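Local coordinates for protein lactate racemase (Thermoanaerobacterium thermosaccharolyticum, PDB 2YJG) that interconverts the D- and L-isomers of lactate as a nickel-dependent homodimeric racemase, here in its apoprotein form, at residues Arg55-Ala60 and Leu87-Lys92; Lys100-Thr105 and Glu154-Ala159; Ala177-Gly182 and Gly213-Asn218; Asp278-Ser283 and Ala305-Gly310; Gln295-Met300 and Gln357-Ile362. All blocks are in the same frame, centred on the assembly; numbering follows the deposited sequence.

Overall arrangement
Contacts 1 and 2 belong to the N-terminal domain and contacts 4 and 5 to the C-terminal domain, with contact 3 lying between the two pairs. Along the chain contacts 1, 2 and 3 follow in series, whereas contacts 4 and 5 interleave, their segments falling on strand 279-283, helix 293-305, strand 307-308 and helix 357-369 in turn. Contacts 1 and 2, with centres about 20 Å apart, are linked by helix 79-91 running into strand 99-104 of the mixed sheet. Contact 1 lies about 48 Å from contact 4, centre to centre. Contact 3, beside His174 and Lys184, has its centre about 17 Å from that of contact 5, which carries Gln295 and Lys298, so both domains contribute to the probable active-site region.

Contact 1 (Arg55-Ala60 and Leu87-Lys92); sequences RLQDLA and LDEIRK
Arg55 grips the carboxylate of Glu89 side-on in a salt bridge. Arg55 NE donates to Glu89 OE2 at 3.0 Å, while NH2 of the same guanidinium meets OE1 almost straight, with an N-H...O angle of 169°. Both oxygens use their syn lone pairs, and the two flat groups lie nearly coplanar, 18° apart. Glu89 OE2 also accepts the backbone N of Gln57 at 3.1 Å, from above the carboxylate plane. A water joins the same oxygen to Leu56 N, and a second water links the carbonyls of Gln57 and Ile90.

The bend of Glu89 at chi2 (70°) turns CD toward the start of helix 56-59. On the guanidinium, Gln57 NE2 sits 3.4 Å above the plane, over its centre. Gln57 OE1 rests against the aliphatic part of Lys92, 3.4 Å from its CB.

Apolar packing makes up the rest. Leu56 CB lies 3.6 Å from Glu89 CG, and Leu56 CD2 is 3.7 Å from Ile90 CG1. Strands 66-71 and 164-170 of the mixed sheet border this apolar side.

An alanine in place of Glu89 would probably leave the Arg55 guanidinium without its carboxylate mate and Gln57 N without its acceptor. One buried carboxylate thus ties the N-cap residue and first turn of helix 56-59 to helix 79-91, its negative charge probably balanced largely by Arg55.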
# COMPACT_ATOMS: atom_id res chain seq x y z
N ARG A 55 -18.99 24.79 5.78
CA ARG A 55 -18.45 23.73 4.94
C ARG A 55 -17.00 23.44 5.25
O ARG A 55 -16.24 24.32 5.65
CB ARG A 55 -18.60 24.07 3.46
CG ARG A 55 -19.92 23.66 2.92
CD ARG A 55 -20.04 24.01 1.53
NE ARG A 55 -19.26 23.17 0.64
CZ ARG A 55 -19.28 23.28 -0.68
NH1 ARG A 55 -20.07 24.19 -1.27
NH2 ARG A 55 -18.53 22.48 -1.43
N LEU A 56 -16.63 22.18 5.05
CA LEU A 56 -15.27 21.74 5.26
C LEU A 56 -14.31 22.55 4.39
O LEU A 56 -13.26 22.91 4.85
CB LEU A 56 -15.15 20.22 5.04
CG LEU A 56 -13.75 19.60 5.20
CD1 LEU A 56 -13.08 19.94 6.51
CD2 LEU A 56 -13.87 18.11 4.96
N GLN A 57 -14.67 22.87 3.15
CA GLN A 57 -13.79 23.72 2.31
C GLN A 57 -13.39 25.02 3.00
O GLN A 57 -12.27 25.48 2.87
CB GLN A 57 -14.42 24.01 0.95
CG GLN A 57 -15.68 24.86 0.96
CD GLN A 57 -16.08 25.30 -0.46
OE1 GLN A 57 -15.35 25.03 -1.41
NE2 GLN A 57 -17.21 26.00 -0.59
N ASP A 58 -14.34 25.64 3.69
CA ASP A 58 -14.11 26.90 4.41
C ASP A 58 -13.33 26.70 5.67
O ASP A 58 -12.42 27.47 5.98
CB ASP A 58 -15.44 27.59 4.68
CG ASP A 58 -16.08 28.08 3.41
OD1 ASP A 58 -15.34 28.43 2.48
OD2 ASP A 58 -17.34 28.10 3.33
N LEU A 59 -13.64 25.63 6.40
CA LEU A 59 -12.85 25.32 7.57
C LEU A 59 -11.38 25.00 7.30
O LEU A 59 -10.50 25.27 8.15
CB LEU A 59 -13.45 24.09 8.28
CG LEU A 59 -14.79 24.26 8.97
CD1 LEU A 59 -15.24 22.89 9.58
CD2 LEU A 59 -14.78 25.34 10.07
N ALA A 60 -11.12 24.40 6.13
CA ALA A 60 -9.79 23.94 5.74
C ALA A 60 -8.94 25.06 5.09
O ALA A 60 -7.74 24.90 4.87
CB ALA A 60 -9.94 22.81 4.72
N LEU A 87 -11.27 14.68 0.70
CA LEU A 87 -9.99 15.28 0.26
C LEU A 87 -10.21 16.36 -0.80
O LEU A 87 -9.55 17.38 -0.80
CB LEU A 87 -9.09 14.18 -0.30
CG LEU A 87 -8.60 13.15 0.72
CD1 LEU A 87 -8.12 11.85 0.04
CD2 LEU A 87 -7.53 13.74 1.59
N ASP A 88 -11.12 16.11 -1.72
CA ASP A 88 -11.44 17.12 -2.75
C ASP A 88 -12.03 18.36 -2.09
O ASP A 88 -11.62 19.49 -2.39
CB ASP A 88 -12.37 16.56 -3.82
CG ASP A 88 -12.50 17.48 -5.02
OD1 ASP A 88 -11.49 17.66 -5.72
OD2 ASP A 88 -13.60 18.01 -5.28
N GLU A 89 -12.99 18.16 -1.18
CA GLU A 89 -13.61 19.26 -0.42
C GLU A 89 -12.58 20.09 0.37
O GLU A 89 -12.58 21.31 0.31
CB GLU A 89 -14.67 18.68 0.54
CG GLU A 89 -15.36 19.67 1.48
CD GLU A 89 -16.33 20.64 0.75
OE1 GLU A 89 -16.61 20.43 -0.45
OE2 GLU A 89 -16.83 21.56 1.41
N ILE A 90 -11.73 19.42 1.14
CA ILE A 90 -10.59 20.04 1.78
C ILE A 90 -9.73 20.90 0.81
O ILE A 90 -9.25 21.94 1.24
CB ILE A 90 -9.70 18.98 2.47
CG1 ILE A 90 -10.40 18.47 3.75
CG2 ILE A 90 -8.32 19.54 2.82
CD1 ILE A 90 -9.92 17.09 4.33
N ARG A 91 -9.54 20.44 -0.41
CA ARG A 91 -8.58 21.06 -1.35
C ARG A 91 -9.22 22.18 -2.15
O ARG A 91 -8.51 22.98 -2.79
CB ARG A 91 -7.96 20.01 -2.26
CG ARG A 91 -6.95 19.13 -1.47
CD ARG A 91 -6.39 17.93 -2.29
NE ARG A 91 -5.30 17.31 -1.57
CZ ARG A 91 -5.05 16.01 -1.46
NH1 ARG A 91 -5.84 15.08 -2.00
NH2 ARG A 91 -3.99 15.63 -0.76
N LYS A 92 -10.55 22.30 -2.06
CA LYS A 92 -11.26 23.26 -2.89
C LYS A 92 -10.75 24.69 -2.69
O LYS A 92 -10.61 25.46 -3.66
CB LYS A 92 -12.76 23.15 -2.66
CG LYS A 92 -13.43 22.07 -3.46
CD LYS A 92 -14.94 22.15 -3.24
CE LYS A 92 -15.67 20.87 -3.71
NZ LYS A 92 -16.01 20.86 -5.17
O HOH W 1 -18.34 20.35 3.68
O HOH W 2 -10.27 24.52 1.22

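Contact 2 (Lys100-Thr105 and Glu154-Ala159); sequences KILIAT and EINKLA
Leu158 lies across the aliphatic chain of Lys100, the two side chains meeting at about a right angle. Leu158 CD1 is 3.7 Å from Lys100 CD, and CD2 of the leucine touches the same methylene. Lys100 is extended beyond CG, which carries its hydrocarbon part past the leucine methyls; Lys100 NZ lies 3.9 Å from Leu158 CD1. The side chain of Lys100 is also about 9 Å from a bound magnesium ion.

Deeper in the contact, Leu102 and Asn156 reach toward each other tip to tip. Leu102 CD1 faces Asn156 ND2 at 3.9 Å, and CD2 lies against Asn156 CB and CG. Leu102 CG stands anti to the backbone N (chi1 180°); both its methyls meet Asn156, and Leu102 CD2 also approaches Ala159 CB at 4.3 Å.

The amide of Asn156 has polar work on both its branches. Asn156 OD1 accepts from Leu158 N at 3.1 Å on an in-plane lone pair, an N-cap bond to helix 157-161, while ND2 donates to His133 ND1. An alanine at Asn156 would probably leave Leu158 N without its capping acceptor and His133 ND1 without this donor, and open a gap beside the methyls of Leu102.

Strand 99-104 runs between strands 66-71 and 129-132 in the mixed sheet. Leu102 and Lys100 look out from one side of it onto the corner where strand 152-156 gives way to helix 157-161. On that helix, Ala159 also touches Ile190.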
# COMPACT_ATOMS: atom_id res chain seq x y z
N LYS A 100 -3.20 14.36 6.49
CA LYS A 100 -2.85 13.05 7.01
C LYS A 100 -4.11 12.26 7.33
O LYS A 100 -5.03 12.79 7.91
CB LYS A 100 -1.97 13.16 8.25
CG LYS A 100 -0.51 13.32 7.86
CD LYS A 100 0.43 13.31 8.97
CE LYS A 100 1.71 14.03 8.52
NZ LYS A 100 2.77 13.66 9.44
N ILE A 101 -4.13 10.99 6.97
CA ILE A 101 -5.29 10.17 7.23
C ILE A 101 -4.86 9.22 8.32
O ILE A 101 -4.01 8.38 8.11
CB ILE A 101 -5.77 9.47 5.93
CG1 ILE A 101 -6.15 10.54 4.89
CG2 ILE A 101 -6.98 8.64 6.16
CD1 ILE A 101 -6.27 10.01 3.47
N LEU A 102 -5.47 9.36 9.47
CA LEU A 102 -5.11 8.61 10.68
C LEU A 102 -6.15 7.53 10.87
O LEU A 102 -7.32 7.84 11.04
CB LEU A 102 -5.18 9.55 11.88
CG LEU A 102 -4.84 8.99 13.28
CD1 LEU A 102 -3.51 8.14 13.32
CD2 LEU A 102 -4.87 10.09 14.27
N ILE A 103 -5.72 6.26 10.87
CA ILE A 103 -6.63 5.10 10.98
C ILE A 103 -6.90 4.84 12.47
O ILE A 103 -5.96 4.60 13.23
CB ILE A 103 -6.01 3.85 10.35
CG1 ILE A 103 -5.64 4.08 8.89
CG2 ILE A 103 -6.95 2.62 10.47
CD1 ILE A 103 -6.79 4.37 8.03
N ALA A 104 -8.17 4.89 12.86
CA ALA A 104 -8.60 4.75 14.26
C ALA A 104 -8.75 3.29 14.56
O ALA A 104 -9.82 2.73 14.38
CB ALA A 104 -9.99 5.46 14.46
N THR A 105 -7.70 2.68 15.07
CA THR A 105 -7.68 1.24 15.34
C THR A 105 -8.22 0.89 16.70
O THR A 105 -8.47 -0.28 16.97
CB THR A 105 -6.22 0.77 15.32
OG1 THR A 105 -5.49 1.64 16.20
CG2 THR A 105 -5.62 0.92 13.91
N GLU A 154 -6.00 10.47 27.02
CA GLU A 154 -4.75 10.47 26.24
C GLU A 154 -5.13 10.11 24.83
O GLU A 154 -5.78 9.07 24.63
CB GLU A 154 -3.77 9.45 26.80
CG GLU A 154 -3.60 9.67 28.33
CD GLU A 154 -2.97 8.53 29.09
OE1 GLU A 154 -3.12 7.35 28.71
OE2 GLU A 154 -2.33 8.85 30.14
N ILE A 155 -4.79 10.96 23.87
CA ILE A 155 -5.05 10.63 22.46
C ILE A 155 -3.80 10.75 21.57
O ILE A 155 -2.79 11.33 21.98
CB ILE A 155 -6.26 11.35 21.91
CG1 ILE A 155 -6.09 12.88 21.88
CG2 ILE A 155 -7.52 11.01 22.76
CD1 ILE A 155 -7.05 13.58 20.96
N ASN A 156 -3.87 10.19 20.37
CA ASN A 156 -2.78 10.30 19.38
C ASN A 156 -2.33 11.76 19.16
O ASN A 156 -3.15 12.67 18.85
CB ASN A 156 -3.23 9.69 18.06
CG ASN A 156 -2.10 9.30 17.15
OD1 ASN A 156 -1.35 10.15 16.64
ND2 ASN A 156 -2.00 8.01 16.88
N LYS A 157 -1.02 11.96 19.31
CA LYS A 157 -0.39 13.29 19.16
C LYS A 157 -0.64 13.98 17.82
O LYS A 157 -0.75 15.19 17.76
CB LYS A 157 1.15 13.16 19.34
CG LYS A 157 1.71 14.26 20.26
CD LYS A 157 3.15 13.97 20.80
CE LYS A 157 4.12 13.49 19.71
NZ LYS A 157 5.55 13.25 20.23
N LEU A 158 -0.64 13.21 16.77
CA LEU A 158 -0.92 13.75 15.44
C LEU A 158 -2.23 14.49 15.41
O LEU A 158 -2.35 15.55 14.83
CB LEU A 158 -0.98 12.59 14.46
CG LEU A 158 -0.88 12.98 13.00
CD1 LEU A 158 0.55 13.48 12.67
CD2 LEU A 158 -1.24 11.75 12.18
N ALA A 159 -3.25 13.89 16.05
CA ALA A 159 -4.56 14.53 16.15
C ALA A 159 -4.53 15.86 16.91
O ALA A 159 -5.19 16.83 16.52
CB ALA A 159 -5.53 13.55 16.81

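Contact 3 (Ala177-Gly182 and Gly213-Asn218); sequences AGFSGG and GVLENN. With SO4 (sulfate ion), chain E.
Beside the probable active site, where Ala177 neighbours His174 and Lys184, the short strand 178-179 meets the loop that leads into helix 219-230. His174 is a proton donor or acceptor and Lys184 the covalent cofactor site, both assigned by similarity. The direct bond runs from Gly213 N to Gly178 O at 2.9 Å. Gly178 CA comes within 3.4 Å of Val214 O in a CA-H...O contact. The positive phi of Gly178 (89°) suits glycine, and a CB there would clash with Val214 O and Leu215 CD2.

Phe179 crosses Leu215 at about a right angle. The leucine comes up to the ring edge, Leu215 CG lying 3.8 Å from Phe179 CD1 and Leu215 CD2 near the ring plane. Farther round the ring, Phe179 CE1 approaches Gly213 O at 3.5 Å. Leu215 CD2 also lies 3.6 Å from Ala177 O. Helix 257-270 packs on both side chains through Cys263.

Asn218 closes the type II turn of residues 215-218. Its ND2 donates to Val214 O at 3.0 Å, nearly straight at 173°, and also to Phe176 O; OD1 caps helix 219-230 at Ile220 N. Just after strand 178-179, Gly181 N binds a sulfate oxygen, O4, at 3.0 Å, and the sulfate is held by Arg75 too.

The Asn218 amide therefore ties the turn, the start of the helix and the chain before Ala177 together, while the sulfate, probably from the crystallisation liquor, marks an anion-accepting spot beside Arg75, a cofactor-binding residue by similarity.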
# COMPACT_ATOMS: atom_id res chain seq x y z
N ALA A 177 -22.87 1.74 23.71
CA ALA A 177 -22.60 3.13 23.38
C ALA A 177 -23.77 3.83 22.68
O ALA A 177 -23.66 4.99 22.33
CB ALA A 177 -21.35 3.25 22.48
N GLY A 178 -24.87 3.12 22.46
CA GLY A 178 -26.09 3.70 21.87
C GLY A 178 -26.06 3.62 20.38
O GLY A 178 -26.89 2.94 19.74
N PHE A 179 -25.09 4.33 19.80
CA PHE A 179 -24.81 4.25 18.36
C PHE A 179 -23.32 4.28 18.12
O PHE A 179 -22.57 4.77 18.94
CB PHE A 179 -25.45 5.44 17.60
CG PHE A 179 -26.93 5.51 17.72
CD1 PHE A 179 -27.54 6.13 18.78
CD2 PHE A 179 -27.70 5.05 16.69
CE1 PHE A 179 -28.96 6.17 18.87
CE2 PHE A 179 -29.10 5.09 16.73
CZ PHE A 179 -29.74 5.67 17.84
N SER A 180 -22.92 3.81 16.94
CA SER A 180 -21.58 4.02 16.43
C SER A 180 -21.39 5.43 15.89
O SER A 180 -22.35 6.21 15.78
CB SER A 180 -21.28 2.95 15.36
OG SER A 180 -21.96 3.21 14.14
N GLY A 181 -20.15 5.75 15.55
CA GLY A 181 -19.80 7.01 14.85
C GLY A 181 -19.58 8.26 15.70
O GLY A 181 -19.40 8.19 16.91
N GLY A 182 -19.50 9.37 15.01
CA GLY A 182 -19.26 10.69 15.60
C GLY A 182 -18.04 10.60 16.49
O GLY A 182 -16.97 10.10 16.05
N GLY A 213 -29.17 2.18 21.29
CA GLY A 213 -29.87 3.36 20.87
C GLY A 213 -30.10 4.46 21.89
O GLY A 213 -30.90 5.39 21.63
N VAL A 214 -29.44 4.35 23.03
CA VAL A 214 -29.48 5.35 24.11
C VAL A 214 -28.20 6.17 24.23
O VAL A 214 -27.09 5.62 24.44
CB VAL A 214 -29.77 4.65 25.48
CG1 VAL A 214 -29.83 5.74 26.56
CG2 VAL A 214 -31.07 3.86 25.39
N LEU A 215 -28.33 7.50 24.06
CA LEU A 215 -27.24 8.43 24.17
C LEU A 215 -27.42 9.32 25.42
O LEU A 215 -26.50 9.53 26.16
CB LEU A 215 -27.22 9.32 22.94
CG LEU A 215 -26.93 8.64 21.58
CD1 LEU A 215 -26.87 9.60 20.38
CD2 LEU A 215 -25.62 7.87 21.63
N GLU A 216 -28.62 9.82 25.66
CA GLU A 216 -28.81 10.75 26.76
C GLU A 216 -28.70 10.02 28.09
O GLU A 216 -29.33 8.98 28.31
CB GLU A 216 -30.13 11.48 26.64
CG GLU A 216 -30.07 12.48 25.50
CD GLU A 216 -31.39 13.13 25.17
OE1 GLU A 216 -31.93 13.86 26.04
OE2 GLU A 216 -31.83 12.98 23.97
N ASN A 217 -27.85 10.57 28.95
CA ASN A 217 -27.61 10.03 30.31
C ASN A 217 -26.75 8.78 30.28
O ASN A 217 -26.56 8.11 31.32
CB ASN A 217 -28.93 9.80 31.06
CG ASN A 217 -28.89 10.32 32.47
OD1 ASN A 217 -29.58 9.79 33.38
ND2 ASN A 217 -28.08 11.35 32.69
N ASN A 218 -26.27 8.44 29.08
CA ASN A 218 -25.34 7.30 28.87
C ASN A 218 -23.93 7.75 29.22
O ASN A 218 -23.37 8.62 28.54
CB ASN A 218 -25.39 6.75 27.42
CG ASN A 218 -24.48 5.58 27.19
OD1 ASN A 218 -23.55 5.35 27.97
ND2 ASN A 218 -24.80 4.74 26.18
S SO4 E . -17.02 3.05 15.47
O1 SO4 E . -16.20 4.27 15.45
O2 SO4 E . -17.17 2.62 14.06
O3 SO4 E . -16.45 1.92 16.26
O4 SO4 E . -18.23 3.48 16.08

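Contact 4 (Asp278-Ser283 and Ala305-Gly310); sequences DIVITS and AACKDG
Val280 packs against Ala306 and Cys307 in a beta-alpha-beta unit of the C-terminal domain, in which strand 279-283 is followed by helix 293-305 and then, after the short strand 307-308, by strand 311-316, its parallel neighbour in the sheet. The chief polar pair stands at the edge of the contact. Lys308 NZ donates to Asp278 OD2 at 3.1 Å in a salt bridge, reaching the oxygen from 46° above the carboxylate plane. The lysine is extended beyond CG, and its chain crosses the aspartate obliquely, with Lys308 CE 3.8 Å from Asp278 OD2.

Backbone polar groups are met within the sheet: Asp278 and Val280 bond to Val312, Val280 also to Ile314, and Ile279 and Ile281 to Asn413. The hydroxyl of Thr282 is bonded to Ile415 O, and Ser283 OG to Pro416 O and Gly285 N.

Inward from the salt bridge the contact turns apolar. Ile415 of strand 412-415 touches both Val280 and Ala306, and Ile313 lies against Cys307. One methyl of Val280 does the touching: Val280 CG2, anti to the carbonyl carbon, lies 3.6 Å from Cys307 CB. The same Val280 CG2 comes to 3.4 Å from Ala306 O.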
# COMPACT_ATOMS: atom_id res chain seq x y z
N ASP A 278 -42.81 -14.51 26.36
CA ASP A 278 -42.13 -15.55 27.09
C ASP A 278 -40.96 -16.16 26.37
O ASP A 278 -40.06 -16.70 27.05
CB ASP A 278 -43.10 -16.67 27.41
CG ASP A 278 -43.80 -16.42 28.65
OD1 ASP A 278 -43.17 -16.61 29.72
OD2 ASP A 278 -45.00 -16.05 28.57
N ILE A 279 -41.02 -16.15 25.03
CA ILE A 279 -39.97 -16.67 24.12
C ILE A 279 -39.67 -15.64 23.03
O ILE A 279 -40.58 -15.03 22.47
CB ILE A 279 -40.36 -18.03 23.48
CG1 ILE A 279 -40.65 -19.09 24.53
CG2 ILE A 279 -39.27 -18.59 22.60
CD1 ILE A 279 -41.28 -20.44 23.90
N VAL A 280 -38.39 -15.42 22.77
CA VAL A 280 -37.96 -14.63 21.67
C VAL A 280 -37.07 -15.51 20.79
O VAL A 280 -36.23 -16.26 21.33
CB VAL A 280 -37.12 -13.44 22.16
CG1 VAL A 280 -36.65 -12.66 21.02
CG2 VAL A 280 -37.88 -12.56 23.20
N ILE A 281 -37.21 -15.41 19.47
CA ILE A 281 -36.29 -16.00 18.49
C ILE A 281 -35.60 -14.90 17.75
O ILE A 281 -36.25 -13.99 17.21
CB ILE A 281 -37.00 -16.89 17.44
CG1 ILE A 281 -37.60 -18.09 18.15
CG2 ILE A 281 -36.01 -17.23 16.32
CD1 ILE A 281 -38.44 -19.04 17.23
N THR A 282 -34.28 -14.92 17.77
CA THR A 282 -33.53 -13.90 17.03
C THR A 282 -32.21 -14.49 16.44
O THR A 282 -32.01 -15.72 16.46
CB THR A 282 -33.28 -12.67 17.91
OG1 THR A 282 -32.86 -11.57 17.11
CG2 THR A 282 -32.25 -13.00 19.05
N SER A 283 -31.42 -13.63 15.82
CA SER A 283 -30.15 -14.04 15.20
C SER A 283 -29.11 -12.97 15.39
O SER A 283 -29.41 -11.89 15.91
CB SER A 283 -30.32 -14.28 13.70
OG SER A 283 -30.21 -13.09 13.01
N ALA A 305 -34.53 -7.39 25.67
CA ALA A 305 -35.46 -6.31 25.66
C ALA A 305 -36.89 -6.72 25.22
O ALA A 305 -37.84 -6.07 25.65
CB ALA A 305 -34.92 -5.21 24.79
N ALA A 306 -37.02 -7.80 24.46
CA ALA A 306 -38.34 -8.32 24.04
C ALA A 306 -38.83 -9.50 24.80
O ALA A 306 -39.85 -10.09 24.40
CB ALA A 306 -38.30 -8.69 22.54
N CYS A 307 -38.12 -9.89 25.87
CA CYS A 307 -38.43 -11.08 26.62
C CYS A 307 -38.91 -10.70 28.03
O CYS A 307 -38.41 -9.75 28.65
CB CYS A 307 -37.17 -11.94 26.67
SG CYS A 307 -37.40 -13.61 27.10
N LYS A 308 -39.94 -11.40 28.51
CA LYS A 308 -40.35 -11.32 29.89
C LYS A 308 -39.26 -11.90 30.83
O LYS A 308 -38.53 -12.83 30.47
CB LYS A 308 -41.65 -12.11 30.08
CG LYS A 308 -42.89 -11.48 29.45
CD LYS A 308 -44.11 -12.32 29.88
CE LYS A 308 -45.23 -12.30 28.84
NZ LYS A 308 -46.32 -13.32 29.14
N ASP A 309 -39.19 -11.37 32.04
CA ASP A 309 -38.31 -11.89 33.07
C ASP A 309 -38.54 -13.34 33.24
O ASP A 309 -39.70 -13.82 33.33
CB ASP A 309 -38.53 -11.20 34.43
CG ASP A 309 -38.49 -9.65 34.33
OD1 ASP A 309 -37.51 -9.08 33.77
OD2 ASP A 309 -39.48 -9.00 34.81
N GLY A 310 -37.45 -14.09 33.21
CA GLY A 310 -37.51 -15.53 33.26
C GLY A 310 -37.83 -16.26 32.00
O GLY A 310 -37.97 -17.45 32.03

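Contact 5 (Gln295-Met300 and Gln357-Ile362); sequences QSVKGM and QWEAQI
Within segments 295-300 and 357-362, Val297 and Glu359 have the nearest CA atoms, and the axes of these two helical segments pass 9.8 Å apart with their N-to-C directions 34° from parallel. Val297 carries the apolar contact: its CG1, anti to the backbone N (chi1 -176°), meets Ile362 CG2 at 3.6 Å, the two side chains crossing at a slant. The same methyl lies 4.0 Å from the backbone oxygen of Glu359.

Glu359 turns its carboxylate back toward the first helix through the bend at chi2 (70°). Glu359 OE2 comes to 4.1 Å from Val297 CB and 4.3 Å from Gln295 N, contacts of packing and not hydrogen bonds. Lys298 NZ stays 5.6 Å from Glu359 OE2, too far for a salt bridge, though the opposite charges may still feel each other.

Lys298 NZ instead donates to Gln295 OE1 at 2.8 Å, on a lone pair in the carbonyl plane. Gln295 and Lys298 are substrate-binding residues by similarity, and Lys298 lies close to His174, so this bond probably sets the two polar ends beside each other at the active site.

Around the helix pair, Phe328 of helix 326-333 packs on Val297, and Ile205 of helix 202-206 on Ile362. Phe175 touches Lys298 and Glu359, while Phe176 meets Ile362, bringing the chain next to His174 against both helices.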
# COMPACT_ATOMS: atom_id res chain seq x y z
N GLN A 295 -19.57 -11.86 19.80
CA GLN A 295 -20.40 -10.95 19.00
C GLN A 295 -21.88 -11.20 19.23
O GLN A 295 -22.68 -10.29 19.20
CB GLN A 295 -20.10 -11.08 17.50
CG GLN A 295 -18.79 -10.46 17.07
CD GLN A 295 -18.67 -9.05 17.44
OE1 GLN A 295 -19.60 -8.25 17.28
NE2 GLN A 295 -17.47 -8.68 17.93
N SER A 296 -22.24 -12.45 19.46
CA SER A 296 -23.67 -12.85 19.58
C SER A 296 -24.39 -12.32 20.83
O SER A 296 -25.63 -12.25 20.84
CB SER A 296 -23.80 -14.36 19.55
OG SER A 296 -23.49 -14.95 20.82
N VAL A 297 -23.63 -11.91 21.84
CA VAL A 297 -24.21 -11.16 22.96
C VAL A 297 -24.98 -9.92 22.46
O VAL A 297 -25.94 -9.54 23.08
CB VAL A 297 -23.14 -10.78 23.97
CG1 VAL A 297 -23.76 -10.05 25.27
CG2 VAL A 297 -22.33 -12.04 24.40
N LYS A 298 -24.57 -9.30 21.36
CA LYS A 298 -25.30 -8.14 20.79
C LYS A 298 -26.77 -8.43 20.43
O LYS A 298 -27.72 -7.76 20.95
CB LYS A 298 -24.56 -7.55 19.63
CG LYS A 298 -23.12 -7.04 20.01
CD LYS A 298 -22.33 -6.67 18.82
CE LYS A 298 -20.98 -6.05 19.18
NZ LYS A 298 -20.22 -5.58 17.94
N GLY A 299 -26.97 -9.47 19.64
CA GLY A 299 -28.33 -9.98 19.28
C GLY A 299 -29.10 -10.43 20.51
O GLY A 299 -30.31 -10.29 20.62
N MET A 300 -28.39 -11.04 21.47
CA MET A 300 -29.07 -11.45 22.68
C MET A 300 -29.70 -10.30 23.47
O MET A 300 -30.76 -10.50 24.13
CB MET A 300 -28.13 -12.19 23.64
CG MET A 300 -27.49 -13.47 23.09
SD MET A 300 -26.44 -14.23 24.34
CE MET A 300 -25.68 -15.48 23.32
N GLN A 357 -14.04 -8.04 29.41
CA GLN A 357 -14.83 -8.16 30.63
C GLN A 357 -16.27 -7.62 30.43
O GLN A 357 -17.23 -8.15 30.98
CB GLN A 357 -14.12 -7.50 31.82
CG GLN A 357 -14.28 -6.06 32.00
CD GLN A 357 -13.86 -5.60 33.43
OE1 GLN A 357 -12.79 -6.02 33.95
NE2 GLN A 357 -14.65 -4.71 34.03
N TRP A 358 -16.39 -6.55 29.65
CA TRP A 358 -17.66 -5.88 29.47
C TRP A 358 -18.68 -6.79 28.71
O TRP A 358 -19.89 -6.72 28.93
CB TRP A 358 -17.44 -4.56 28.76
CG TRP A 358 -16.69 -4.64 27.48
CD1 TRP A 358 -17.21 -4.80 26.24
CD2 TRP A 358 -15.28 -4.56 27.32
NE1 TRP A 358 -16.20 -4.84 25.30
CE2 TRP A 358 -15.00 -4.69 25.95
CE3 TRP A 358 -14.22 -4.42 28.21
CZ2 TRP A 358 -13.69 -4.67 25.44
CZ3 TRP A 358 -12.95 -4.33 27.71
CH2 TRP A 358 -12.68 -4.45 26.33
N GLU A 359 -18.16 -7.58 27.78
CA GLU A 359 -18.98 -8.51 26.97
C GLU A 359 -19.48 -9.59 27.89
O GLU A 359 -20.66 -10.05 27.80
CB GLU A 359 -18.13 -9.14 25.85
CG GLU A 359 -18.83 -9.54 24.55
CD GLU A 359 -19.31 -8.37 23.72
OE1 GLU A 359 -19.05 -7.21 24.13
OE2 GLU A 359 -19.95 -8.59 22.62
N ALA A 360 -18.61 -10.09 28.79
CA ALA A 360 -19.05 -11.06 29.79
C ALA A 360 -20.09 -10.47 30.77
O ALA A 360 -21.03 -11.17 31.19
CB ALA A 360 -17.84 -11.71 30.61
N GLN A 361 -19.89 -9.22 31.16
CA GLN A 361 -20.76 -8.57 32.10
C GLN A 361 -22.17 -8.50 31.49
O GLN A 361 -23.20 -8.83 32.13
CB GLN A 361 -20.23 -7.17 32.38
CG GLN A 361 -21.01 -6.45 33.47
CD GLN A 361 -20.48 -5.07 33.80
OE1 GLN A 361 -19.36 -4.70 33.39
NE2 GLN A 361 -21.27 -4.30 34.55
N ILE A 362 -22.24 -8.01 30.27
CA ILE A 362 -23.54 -7.97 29.58
C ILE A 362 -24.19 -9.29 29.41
O ILE A 362 -25.41 -9.40 29.67
CB ILE A 362 -23.43 -7.23 28.24
CG1 ILE A 362 -23.01 -5.82 28.58
CG2 ILE A 362 -24.85 -7.32 27.33
CD1 ILE A 362 -22.48 -4.96 27.40